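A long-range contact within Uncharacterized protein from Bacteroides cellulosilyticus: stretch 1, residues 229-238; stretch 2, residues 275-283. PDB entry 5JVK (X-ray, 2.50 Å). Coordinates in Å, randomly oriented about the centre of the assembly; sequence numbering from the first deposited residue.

Stretch 1 229-238: PVKDYLPLLK
Stretch 2 275-283: DAGGVDFQD

Residues 229-238 form a helix that continues later in the chain, and residues 275-283 lie along one side of it without regular helix or strand beyond the first residue, Asp-275, which belongs to a helix that Ala-276 leaves (phi/psi -92/20). The two run in the same general direction: CA-CA distances are 6.8 Å for Val-230 to Ala-276, 7.0 Å for Leu-234 to Gly-278 and 5.9 Å for Lys-238 to Phe-281. The helix opens with a wide pi-type turn, Leu-234 N bonding to Pro-229 O at 3.0 Å, and kinks at Pro-235, whose nitrogen has no hydrogen to donate. Regular bonding then resumes, from Leu-237 N to Tyr-233 O (2.9 Å) and from Lys-238 N to Leu-234 O (2.8 Å).

No hydrogen bond crosses the interface; the contact is mainly packing of carbon atoms, together burying 383 Å². Val-230 (chi1 t, 180°) directs CA-to-CB toward the second stretch, and its CG1 lies 3.8 Å from Ala-276 CB. Leu-234, one pi-type turn after Pro-229, adopts chi1 t and chi2 p (-177°, 51°). Leu-234 CD2 lies 4.2 Å from Ala-276 CB, and both methyls lie over Gly-278 CA, Leu-234 CD1 at 4.1 Å and CD2 at 4.2 Å. CD1 is the nearer of the two to Phe-281 CD2, at 4.4 Å, approaching the ring obliquely. Gly-278 (-96/6) gives Leu-234 this room, since an ideal CB there would point toward the helix and sit 3.0 Å from Leu-234 CD1, a clash. The preceding Gly-277 has positive phi (64/29), a conformation that by itself favours glycine.

Phe-281 has the largest area covered by the other stretch, 93 Å². Its backbone (-87/14) is tied back by a bond from Phe-281 N to Gly-278 O (3.2 Å), and chi1 m (-59°) with chi2 -82° lays the ring beside Lys-238. That lysine, with CA-to-CB sideways, is m at chi1 (-79°) and extended thereafter (chi2 174°, chi3 168°, chi4 168°), so its aliphatic chain passes over one ring face. Lys-238 CG stands 3.6 Å from the Phe-281 ring centroid and only 4° off the normal, a CH-pi contact, and Lys-238 CE comes 3.6 Å from Phe-281 CE2. The exposed lysine thus covers the aromatic face with methylenes.

Leu-237 repeats the t, p rotamer (-172°, 59°) and directs its CA-to-CB bond toward the second stretch. Its CG is 3.3 Å from Phe-281 O and 4.1 Å from Phe-281 CB, and its CD2 meets Gln-282 CG at 3.5 Å. Gln-282 has an extended backbone (-139/160) and chi1 -37°, chi2 108°, the latter between wells; the closest approach is at its CG methylene.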

# COMPACT_ATOMS: atom_id res chain seq x y z
N PRO A 229 -23.36 -13.91 0.48
CA PRO A 229 -22.32 -14.92 0.66
C PRO A 229 -22.74 -16.37 0.36
O PRO A 229 -22.05 -17.07 -0.38
CB PRO A 229 -21.94 -14.77 2.13
CG PRO A 229 -22.19 -13.34 2.43
CD PRO A 229 -23.37 -12.93 1.59
N VAL A 230 -23.86 -16.80 0.93
CA VAL A 230 -24.30 -18.20 0.84
C VAL A 230 -25.12 -18.48 -0.42
O VAL A 230 -24.88 -19.47 -1.12
CB VAL A 230 -25.09 -18.63 2.10
CG1 VAL A 230 -25.53 -20.09 2.00
CG2 VAL A 230 -24.25 -18.40 3.35
N LYS A 231 -26.10 -17.62 -0.71
CA LYS A 231 -27.06 -17.85 -1.80
C LYS A 231 -26.56 -17.48 -3.19
O LYS A 231 -26.97 -18.11 -4.17
CB LYS A 231 -28.38 -17.12 -1.52
CG LYS A 231 -29.13 -17.65 -0.31
CD LYS A 231 -30.40 -16.85 -0.04
CE LYS A 231 -31.06 -17.29 1.25
NZ LYS A 231 -32.28 -16.49 1.55
N ASP A 232 -25.70 -16.46 -3.29
CA ASP A 232 -25.19 -15.98 -4.59
C ASP A 232 -23.72 -16.31 -4.82
O ASP A 232 -23.37 -16.89 -5.85
CB ASP A 232 -25.41 -14.46 -4.73
CG ASP A 232 -26.88 -14.07 -4.70
OD1 ASP A 232 -27.75 -14.87 -5.12
OD2 ASP A 232 -27.18 -12.93 -4.27
N TYR A 233 -22.86 -15.93 -3.88
CA TYR A 233 -21.41 -16.05 -4.05
C TYR A 233 -20.91 -17.50 -4.01
O TYR A 233 -20.14 -17.91 -4.88
CB TYR A 233 -20.66 -15.21 -3.02
CG TYR A 233 -19.20 -14.99 -3.37
CD1 TYR A 233 -18.78 -13.82 -4.02
CD2 TYR A 233 -18.24 -15.95 -3.07
CE1 TYR A 233 -17.45 -13.62 -4.35
CE2 TYR A 233 -16.91 -15.77 -3.41
CZ TYR A 233 -16.52 -14.60 -4.04
OH TYR A 233 -15.20 -14.41 -4.35
N LEU A 234 -21.33 -18.26 -3.00
CA LEU A 234 -20.83 -19.64 -2.81
C LEU A 234 -21.14 -20.59 -4.00
O LEU A 234 -20.28 -21.40 -4.35
CB LEU A 234 -21.32 -20.22 -1.48
CG LEU A 234 -20.85 -21.63 -1.06
CD1 LEU A 234 -19.33 -21.77 -1.14
CD2 LEU A 234 -21.33 -21.94 0.34
N PRO A 235 -22.34 -20.49 -4.61
CA PRO A 235 -22.59 -21.22 -5.85
C PRO A 235 -21.59 -20.93 -6.97
O PRO A 235 -21.09 -21.86 -7.60
CB PRO A 235 -23.99 -20.76 -6.25
CG PRO A 235 -24.67 -20.54 -4.95
CD PRO A 235 -23.61 -20.04 -4.00
N LEU A 236 -21.31 -19.65 -7.22
CA LEU A 236 -20.31 -19.24 -8.21
C LEU A 236 -18.94 -19.80 -7.83
O LEU A 236 -18.22 -20.33 -8.69
CB LEU A 236 -20.27 -17.71 -8.33
CG LEU A 236 -19.32 -17.01 -9.32
CD1 LEU A 236 -17.89 -16.96 -8.81
CD2 LEU A 236 -19.34 -17.64 -10.70
N LEU A 237 -18.58 -19.68 -6.56
CA LEU A 237 -17.30 -20.14 -6.04
C LEU A 237 -17.10 -21.66 -6.16
O LEU A 237 -15.99 -22.12 -6.44
CB LEU A 237 -17.16 -19.71 -4.57
CG LEU A 237 -15.84 -19.91 -3.83
CD1 LEU A 237 -14.70 -19.17 -4.52
CD2 LEU A 237 -15.99 -19.46 -2.37
N LYS A 238 -18.18 -22.43 -5.95
CA LYS A 238 -18.14 -23.90 -6.08
C LYS A 238 -17.84 -24.40 -7.50
O LYS A 238 -17.34 -25.51 -7.66
CB LYS A 238 -19.45 -24.53 -5.57
CG LYS A 238 -19.53 -24.64 -4.06
CD LYS A 238 -20.88 -25.14 -3.58
CE LYS A 238 -20.84 -25.51 -2.11
NZ LYS A 238 -22.18 -25.74 -1.53
N ASP A 275 -20.21 -21.47 7.92
CA ASP A 275 -21.41 -22.08 8.51
C ASP A 275 -22.25 -22.88 7.50
O ASP A 275 -22.98 -23.79 7.90
CB ASP A 275 -22.29 -21.03 9.22
CG ASP A 275 -21.65 -20.46 10.49
OD1 ASP A 275 -20.60 -20.97 10.94
OD2 ASP A 275 -22.21 -19.49 11.04
N ALA A 276 -22.14 -22.53 6.22
CA ALA A 276 -22.75 -23.31 5.12
C ALA A 276 -21.82 -24.38 4.51
O ALA A 276 -22.06 -24.83 3.39
CB ALA A 276 -23.23 -22.35 4.03
N GLY A 277 -20.79 -24.80 5.25
CA GLY A 277 -19.87 -25.85 4.79
C GLY A 277 -19.03 -25.53 3.56
O GLY A 277 -18.65 -26.44 2.82
N GLY A 278 -18.74 -24.25 3.34
CA GLY A 278 -18.03 -23.79 2.14
C GLY A 278 -16.53 -23.59 2.26
O GLY A 278 -15.89 -23.11 1.32
N VAL A 279 -15.95 -23.96 3.41
CA VAL A 279 -14.52 -23.72 3.71
C VAL A 279 -13.54 -24.23 2.64
O VAL A 279 -12.53 -23.57 2.37
CB VAL A 279 -14.14 -24.28 5.11
CG1 VAL A 279 -14.18 -25.81 5.14
CG2 VAL A 279 -12.77 -23.78 5.54
N ASP A 280 -13.83 -25.39 2.04
CA ASP A 280 -12.92 -26.04 1.07
C ASP A 280 -12.83 -25.35 -0.29
O ASP A 280 -11.87 -25.59 -1.02
CB ASP A 280 -13.32 -27.50 0.84
CG ASP A 280 -13.07 -28.38 2.05
OD1 ASP A 280 -11.97 -28.31 2.63
OD2 ASP A 280 -13.98 -29.15 2.41
N PHE A 281 -13.80 -24.50 -0.62
CA PHE A 281 -13.87 -23.88 -1.95
C PHE A 281 -13.06 -22.58 -2.08
O PHE A 281 -13.24 -21.83 -3.06
CB PHE A 281 -15.34 -23.70 -2.36
CG PHE A 281 -16.10 -25.00 -2.40
CD1 PHE A 281 -16.01 -25.83 -3.52
CD2 PHE A 281 -16.86 -25.42 -1.32
CE1 PHE A 281 -16.69 -27.04 -3.56
CE2 PHE A 281 -17.54 -26.63 -1.35
CZ PHE A 281 -17.46 -27.44 -2.48
N GLN A 282 -12.19 -22.30 -1.11
CA GLN A 282 -11.18 -21.24 -1.22
C GLN A 282 -9.84 -21.69 -0.64
O GLN A 282 -9.76 -22.64 0.15
CB GLN A 282 -11.59 -19.98 -0.46
CG GLN A 282 -13.07 -19.62 -0.51
CD GLN A 282 -13.80 -19.85 0.79
OE1 GLN A 282 -13.64 -20.89 1.44
NE2 GLN A 282 -14.61 -18.88 1.18
N ASP A 283 -8.79 -20.99 -1.06
CA ASP A 283 -7.48 -21.03 -0.39
C ASP A 283 -7.36 -19.88 0.62
O ASP A 283 -6.60 -19.97 1.58
CB ASP A 283 -6.36 -20.95 -1.42
CG ASP A 283 -6.47 -22.03 -2.48
OD1 ASP A 283 -6.75 -23.20 -2.13
OD2 ASP A 283 -6.28 -21.72 -3.68